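Local coordinates for protein CDP-4-keto-6-deoxy-D-glucose-3-dehydrase (PDB 3BB8) that acts as a dehydrase on CDP-4-keto-6-deoxy-D-glucose, probably in lipopolysaccharide biosynthesis, and is built on the aspartate aminotransferase fold with a pyridoxal 5'-phosphate cofactor, at residues Gly61-Ala66 with Ile291-Ala296; Lys220-Gly225 with Ala301-Ile306. The protein carries 1 engineered substitution. One frame throughout, in Å; residues are numbered along the deposited sequence.

Contact 1. Residues Gly61-Ala66 with Ile291-Ala296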
loop_
_atom_site.group_PDB
_atom_site.type_symbol
_atom_site.label_atom_id
_atom_site.label_comp_id
_atom_site.label_asym_id
_atom_site.label_seq_id
_atom_site.Cartn_x
_atom_site.Cartn_y
_atom_site.Cartn_z
ATOM N N GLY A 61 -7.898 8.164 -11.227
ATOM C CA GLY A 61 -8.776 9.096 -11.902
ATOM C C GLY A 61 -9.678 8.424 -12.907
ATOM O O GLY A 61 -10.470 7.544 -12.566
ATOM N N ARG A 62 -9.548 8.861 -14.151
ATOM C CA ARG A 62 -10.322 8.355 -15.277
ATOM C C ARG A 62 -10.436 6.831 -15.263
ATOM O O ARG A 62 -11.535 6.282 -15.155
ATOM C CB ARG A 62 -9.654 8.853 -16.561
ATOM C CG ARG A 62 -10.102 8.250 -17.862
ATOM C CD ARG A 62 -9.152 8.742 -18.956
ATOM N NE ARG A 62 -9.374 8.077 -20.235
ATOM C CZ ARG A 62 -8.462 8.001 -21.200
ATOM N NH1 ARG A 62 -7.261 8.548 -21.031
ATOM N NH2 ARG A 62 -8.747 7.369 -22.333
ATOM N N PHE A 63 -9.304 6.145 -15.352
ATOM C CA PHE A 63 -9.325 4.687 -15.353
ATOM C C PHE A 63 -9.785 4.052 -14.043
ATOM O O PHE A 63 -10.558 3.083 -14.062
ATOM C CB PHE A 63 -7.957 4.136 -15.733
ATOM C CG PHE A 63 -7.559 4.447 -17.138
ATOM C CD1 PHE A 63 -6.711 5.517 -17.416
ATOM C CD2 PHE A 63 -8.042 3.677 -18.193
ATOM C CE1 PHE A 63 -6.349 5.811 -18.720
ATOM C CE2 PHE A 63 -7.689 3.962 -19.500
ATOM C CZ PHE A 63 -6.840 5.031 -19.769
ATOM N N ASN A 64 -9.327 4.585 -12.911
ATOM C CA ASN A 64 -9.726 4.022 -11.630
ATOM C C ASN A 64 -11.232 4.109 -11.456
ATOM O O ASN A 64 -11.841 3.214 -10.868
ATOM C CB ASN A 64 -9.039 4.733 -10.465
ATOM C CG ASN A 64 -9.319 4.053 -9.125
ATOM O OD1 ASN A 64 -8.853 2.939 -8.875
ATOM N ND2 ASN A 64 -10.094 4.718 -8.264
ATOM N N ASP A 65 -11.835 5.186 -11.961
ATOM C CA ASP A 65 -13.287 5.358 -11.860
ATOM C C ASP A 65 -13.970 4.283 -12.687
ATOM O O ASP A 65 -14.920 3.643 -12.233
ATOM C CB ASP A 65 -13.737 6.728 -12.383
ATOM C CG ASP A 65 -13.277 7.871 -11.507
ATOM O OD1 ASP A 65 -13.253 7.702 -10.266
ATOM O OD2 ASP A 65 -12.953 8.947 -12.060
ATOM N N ALA A 66 -13.483 4.100 -13.908
ATOM C CA ALA A 66 -14.033 3.097 -14.816
ATOM C C ALA A 66 -13.901 1.691 -14.219
ATOM O O ALA A 66 -14.845 0.897 -14.255
ATOM C CB ALA A 66 -13.316 3.167 -16.167
ATOM N N ILE A 291 -3.707 3.407 -5.148
ATOM C CA ILE A 291 -2.880 3.021 -6.281
ATOM C C ILE A 291 -2.871 4.107 -7.344
ATOM O O ILE A 291 -3.413 5.200 -7.139
ATOM C CB ILE A 291 -3.328 1.667 -6.918
ATOM C CG1 ILE A 291 -4.571 1.846 -7.803
ATOM C CG2 ILE A 291 -3.584 0.651 -5.817
ATOM C CD1 ILE A 291 -5.840 2.104 -7.059
ATOM N N THR A 292 -2.227 3.810 -8.465
ATOM C CA THR A 292 -2.118 4.757 -9.566
ATOM C C THR A 292 -3.139 4.434 -10.654
ATOM O O THR A 292 -3.701 3.337 -10.679
ATOM C CB THR A 292 -0.714 4.703 -10.196
ATOM O OG1 THR A 292 -0.540 3.444 -10.857
ATOM C CG2 THR A 292 0.354 4.868 -9.128
ATOM N N ASP A 293 -3.376 5.378 -11.561
ATOM C CA ASP A 293 -4.338 5.122 -12.623
ATOM C C ASP A 293 -3.698 4.128 -13.595
ATOM O O ASP A 293 -4.404 3.415 -14.309
ATOM C CB ASP A 293 -4.738 6.429 -13.328
ATOM C CG ASP A 293 -6.235 6.486 -13.663
ATOM O OD1 ASP A 293 -7.061 6.085 -12.816
ATOM O OD2 ASP A 293 -6.590 6.947 -14.770
ATOM N N MET A 294 -2.364 4.069 -13.603
ATOM C CA MET A 294 -1.652 3.127 -14.466
ATOM C C MET A 294 -2.125 1.717 -14.125
ATOM O O MET A 294 -2.528 0.943 -15.001
ATOM C CB MET A 294 -0.144 3.209 -14.249
ATOM C CG MET A 294 0.495 4.476 -14.761
ATOM S SD MET A 294 0.310 5.927 -13.685
ATOM C CE MET A 294 1.628 5.633 -12.507
ATOM N N GLN A 295 -2.069 1.393 -12.838
ATOM C CA GLN A 295 -2.522 0.098 -12.362
ATOM C C GLN A 295 -4.001 -0.040 -12.698
ATOM O O GLN A 295 -4.445 -1.080 -13.185
ATOM C CB GLN A 295 -2.318 -0.010 -10.843
ATOM C CG GLN A 295 -0.864 -0.144 -10.410
ATOM C CD GLN A 295 -0.610 0.377 -8.994
ATOM O OE1 GLN A 295 -0.354 1.566 -8.788
ATOM N NE2 GLN A 295 -0.689 -0.513 -8.016
ATOM N N ALA A 296 -4.770 1.009 -12.433
ATOM C CA ALA A 296 -6.201 0.979 -12.723
ATOM C C ALA A 296 -6.467 0.592 -14.185
ATOM O O ALA A 296 -7.386 -0.172 -14.473
ATOM C CB ALA A 296 -6.825 2.344 -12.430
#
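Asn-64 and Ala-296 bring the first turns of helices 62-75 and 293-323 together, with CA of Asn-64 4.8 Å from CA of Ala-296. The side chain of Asp-293 carries the contact. Its carboxylate accepts three backbone N-H groups from the start of helix 62-75. OD1 takes two of them, each at 2.7 Å: Asn-64 N on the syn side and Gly-61 N from above the opposite face of the carboxylate. OD2 receives Phe-63 N on its syn side at 2.9 Å. Three bonds thus fix the rotation of the carboxylate, and the helix end probably steadies its negative charge. Phe-63 turns its ring edge to the same group, CD1 lying 3.0 Å from Asp-293 OD2, with the two planes 56° apart. Ala-296 CB packs against the backbone at Asn-64 N and touches Phe-63 CB at 3.9 Å. Asn-64 OD1 meets Ile-291 CD1 at 3.6 Å and is hydrogen-bonded to Thr-82. Helix 293-323 itself opens with a capping box between Thr-292 and Gln-295. Asp-293 thus binds the N-terminus of helix 62-75, with Gly-61 at its N-cap, where two helices of the aspartate aminotransferase fold begin.

Contact 2. Residues Lys220-Gly225 with Ala301-Ile306. Engineered in segment 220-225: Lys-220 (natural residue His). With PLP (pyridoxal-5'-phosphate), chain C.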
loop_
_atom_site.group_PDB
_atom_site.type_symbol
_atom_site.label_atom_id
_atom_site.label_comp_id
_atom_site.label_asym_id
_atom_site.label_seq_id
_atom_site.Cartn_x
_atom_site.Cartn_y
_atom_site.Cartn_z
ATOM N N LYS A 220 -3.308 -13.976 -9.429
ATOM C CA LYS A 220 -4.758 -13.994 -9.281
ATOM C C LYS A 220 -5.586 -13.910 -10.592
ATOM O O LYS A 220 -5.037 -13.782 -11.684
ATOM C CB LYS A 220 -5.158 -12.911 -8.256
ATOM C CG LYS A 220 -5.123 -13.388 -6.748
ATOM C CD LYS A 220 -3.723 -13.500 -6.066
ATOM C CE LYS A 220 -3.794 -14.349 -4.753
ATOM N NZ LYS A 220 -2.722 -14.270 -3.630
ATOM N N HIS A 221 -6.908 -14.007 -10.481
ATOM C CA HIS A 221 -7.779 -13.975 -11.661
ATOM C C HIS A 221 -7.461 -12.890 -12.689
ATOM O O HIS A 221 -7.324 -13.188 -13.877
ATOM C CB HIS A 221 -9.227 -13.901 -11.209
ATOM C CG HIS A 221 -9.677 -15.131 -10.484
ATOM N ND1 HIS A 221 -10.164 -16.242 -11.136
ATOM C CD2 HIS A 221 -9.671 -15.441 -9.166
ATOM C CE1 HIS A 221 -10.441 -17.183 -10.251
ATOM N NE2 HIS A 221 -10.150 -16.721 -9.047
ATOM N N ILE A 222 -7.352 -11.638 -12.248
ATOM C CA ILE A 222 -6.984 -10.546 -13.150
ATOM C C ILE A 222 -5.888 -9.791 -12.420
ATOM O O ILE A 222 -5.804 -9.869 -11.198
ATOM C CB ILE A 222 -8.172 -9.592 -13.463
ATOM C CG1 ILE A 222 -8.665 -8.900 -12.188
ATOM C CG2 ILE A 222 -9.280 -10.370 -14.144
ATOM C CD1 ILE A 222 -9.797 -7.908 -12.422
ATOM N N THR A 223 -5.059 -9.050 -13.146
ATOM C CA THR A 223 -3.963 -8.356 -12.484
ATOM C C THR A 223 -3.727 -6.870 -12.800
ATOM O O THR A 223 -4.153 -6.351 -13.836
ATOM C CB THR A 223 -2.652 -9.100 -12.766
ATOM O OG1 THR A 223 -1.580 -8.514 -12.015
ATOM C CG2 THR A 223 -2.328 -9.014 -14.250
ATOM N N MET A 224 -3.040 -6.191 -11.887
ATOM C CA MET A 224 -2.538 -4.848 -12.150
ATOM C C MET A 224 -1.044 -4.723 -11.870
ATOM O O MET A 224 -0.536 -3.628 -11.628
ATOM C CB MET A 224 -3.171 -3.840 -11.187
ATOM C CG MET A 224 -4.679 -3.711 -11.327
ATOM S SD MET A 224 -5.363 -2.398 -10.299
ATOM C CE MET A 224 -7.089 -2.875 -10.243
ATOM N N GLY A 225 -0.345 -5.853 -11.905
ATOM C CA GLY A 225 0.857 -6.030 -11.111
ATOM C C GLY A 225 0.673 -6.169 -9.613
ATOM O O GLY A 225 0.827 -7.256 -9.057
ATOM N N ALA A 301 -8.634 -3.204 -18.522
ATOM C CA ALA A 301 -8.512 -4.074 -19.694
ATOM C C ALA A 301 -8.826 -5.515 -19.284
ATOM O O ALA A 301 -9.647 -6.189 -19.913
ATOM C CB ALA A 301 -7.091 -3.991 -20.273
ATOM N N GLN A 302 -8.168 -5.970 -18.219
ATOM C CA GLN A 302 -8.355 -7.318 -17.691
ATOM C C GLN A 302 -9.831 -7.633 -17.447
ATOM O O GLN A 302 -10.279 -8.758 -17.664
ATOM C CB GLN A 302 -7.591 -7.484 -16.365
ATOM C CG GLN A 302 -6.067 -7.507 -16.458
ATOM C CD GLN A 302 -5.516 -8.851 -16.921
ATOM O OE1 GLN A 302 -5.462 -9.140 -18.118
ATOM N NE2 GLN A 302 -5.111 -9.682 -15.968
ATOM N N LEU A 303 -10.589 -6.643 -16.987
ATOM C CA LEU A 303 -12.006 -6.853 -16.707
ATOM C C LEU A 303 -12.808 -7.358 -17.905
ATOM O O LEU A 303 -13.863 -7.971 -17.743
ATOM C CB LEU A 303 -12.641 -5.568 -16.170
ATOM C CG LEU A 303 -12.533 -5.347 -14.658
ATOM C CD1 LEU A 303 -13.163 -4.009 -14.289
ATOM C CD2 LEU A 303 -13.240 -6.476 -13.922
ATOM N N GLU A 304 -12.323 -7.100 -19.109
ATOM C CA GLU A 304 -13.044 -7.567 -20.278
ATOM C C GLU A 304 -12.935 -9.092 -20.364
ATOM O O GLU A 304 -13.910 -9.784 -20.669
ATOM C CB GLU A 304 -12.467 -6.928 -21.547
ATOM C CG GLU A 304 -12.561 -5.403 -21.581
ATOM C CD GLU A 304 -11.962 -4.805 -22.848
ATOM O OE1 GLU A 304 -12.417 -5.174 -23.954
ATOM O OE2 GLU A 304 -11.040 -3.965 -22.740
ATOM N N ARG A 305 -11.747 -9.603 -20.050
ATOM C CA ARG A 305 -11.450 -11.031 -20.126
ATOM C C ARG A 305 -11.839 -11.871 -18.909
ATOM O O ARG A 305 -11.652 -13.083 -18.919
ATOM C CB ARG A 305 -9.953 -11.198 -20.412
ATOM C CG ARG A 305 -9.462 -10.174 -21.426
ATOM C CD ARG A 305 -7.950 -10.080 -21.552
ATOM N NE ARG A 305 -7.392 -11.114 -22.417
ATOM C CZ ARG A 305 -6.280 -10.967 -23.133
ATOM N NH1 ARG A 305 -5.605 -9.821 -23.095
ATOM N NH2 ARG A 305 -5.833 -11.969 -23.879
ATOM N N ILE A 306 -12.398 -11.250 -17.875
ATOM C CA ILE A 306 -12.751 -11.995 -16.672
ATOM C C ILE A 306 -13.746 -13.136 -16.885
ATOM O O ILE A 306 -13.567 -14.227 -16.339
ATOM C CB ILE A 306 -13.290 -11.055 -15.565
ATOM C CG1 ILE A 306 -13.601 -11.859 -14.299
ATOM C CG2 ILE A 306 -14.536 -10.340 -16.042
ATOM C CD1 ILE A 306 -12.393 -12.536 -13.688
HETATM N N1 PLP C . -5.648 -13.720 0.816
HETATM C C2 PLP C . -5.497 -14.793 -0.046
HETATM C C2A PLP C . -6.295 -16.056 0.252
HETATM C C3 PLP C . -4.619 -14.687 -1.165
HETATM O O3 PLP C . -4.438 -15.711 -2.028
HETATM C C4 PLP C . -3.886 -13.447 -1.403
HETATM C C4A PLP C . -2.959 -13.373 -2.665
HETATM C C5 PLP C . -4.078 -12.377 -0.468
HETATM C C6 PLP C . -4.986 -12.560 0.646
HETATM C C5A PLP C . -3.436 -11.023 -0.505
HETATM O O4P PLP C . -3.230 -10.538 -1.755
HETATM P P PLP C . -1.906 -9.775 -2.252
HETATM O O1P PLP C . -2.316 -9.013 -3.495
HETATM O O2P PLP C . -0.835 -10.966 -2.601
HETATM O O3P PLP C . -1.372 -8.867 -1.139
#
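The amide of Gln-302 points its end at Thr-223, the modelled NE2 standing 2.9 Å from Thr-223 N. Thr-223 CG2 and Ile-222 CA lie on opposite sides of the amide plane. The amide is probably turned over in the model, and a hydrogen bond from Thr-223 N is then possible. The imidazole of His-221 leads away from residues 301-306, and the side chain reaches Arg-313 further along the same helix. Within 301-306 only its CB approaches, 4.2 Å from Ile-306 CD1.

The centre of the contact is apolar. Ile-222 points at the helix, and its CB lies 3.6 Å from Gln-302 CB. Its two branches then part. CG2 meets Ile-306 CD1 at 3.8 Å. With chi2 at 178°, CD1 stands anti to CA and meets Leu-303 CD2 at 4.0 Å. Thr-223 OG1 accepts from Gly-225 N at 2.9 Å, which makes an ST turn, and it is also hydrogen-bonded to Phe-216 O.

Lys-220, an engineered residue in place of histidine, faces the cofactor. Its NZ is covalently bonded to PLP C4A at 1.3 Å, consistent with a Schiff base. Asp-194, Ser-87 and Ser-215 also hold the cofactor, as does Trp-247 of the second subunit.

The segment 220-225 belongs to the loop joining strands 211-215 and 228-232 of the large mixed sheet, and helix 293-323 packs against this loop. Beyond, Leu-303 and Ile-306 rest on helix 62-75, and Gln-302 touches helix 43-55.

Both contacts use helix 293-323: contact 1 its first turn, contact 2 a part further along. Their centres are about 13 Å apart, on the same side of the chain's centre. Along the chain the segments alternate: 61-66, 220-225, 291-296, 301-306. The two contacts also touch directly, Met-224 CG packing 3.2 Å from Gln-295 O. Helix 293-323 therefore joins the start of helix 62-75 to the loop that follows strand 211-215 and carries the engineered Lys-220. Both regions also reach the second subunit: Gln-295 packs on its Gln-295, and Thr-223 on its Leu-58. Both the start of helix 293-323 and the loop 220-225 therefore lie at the subunit interface.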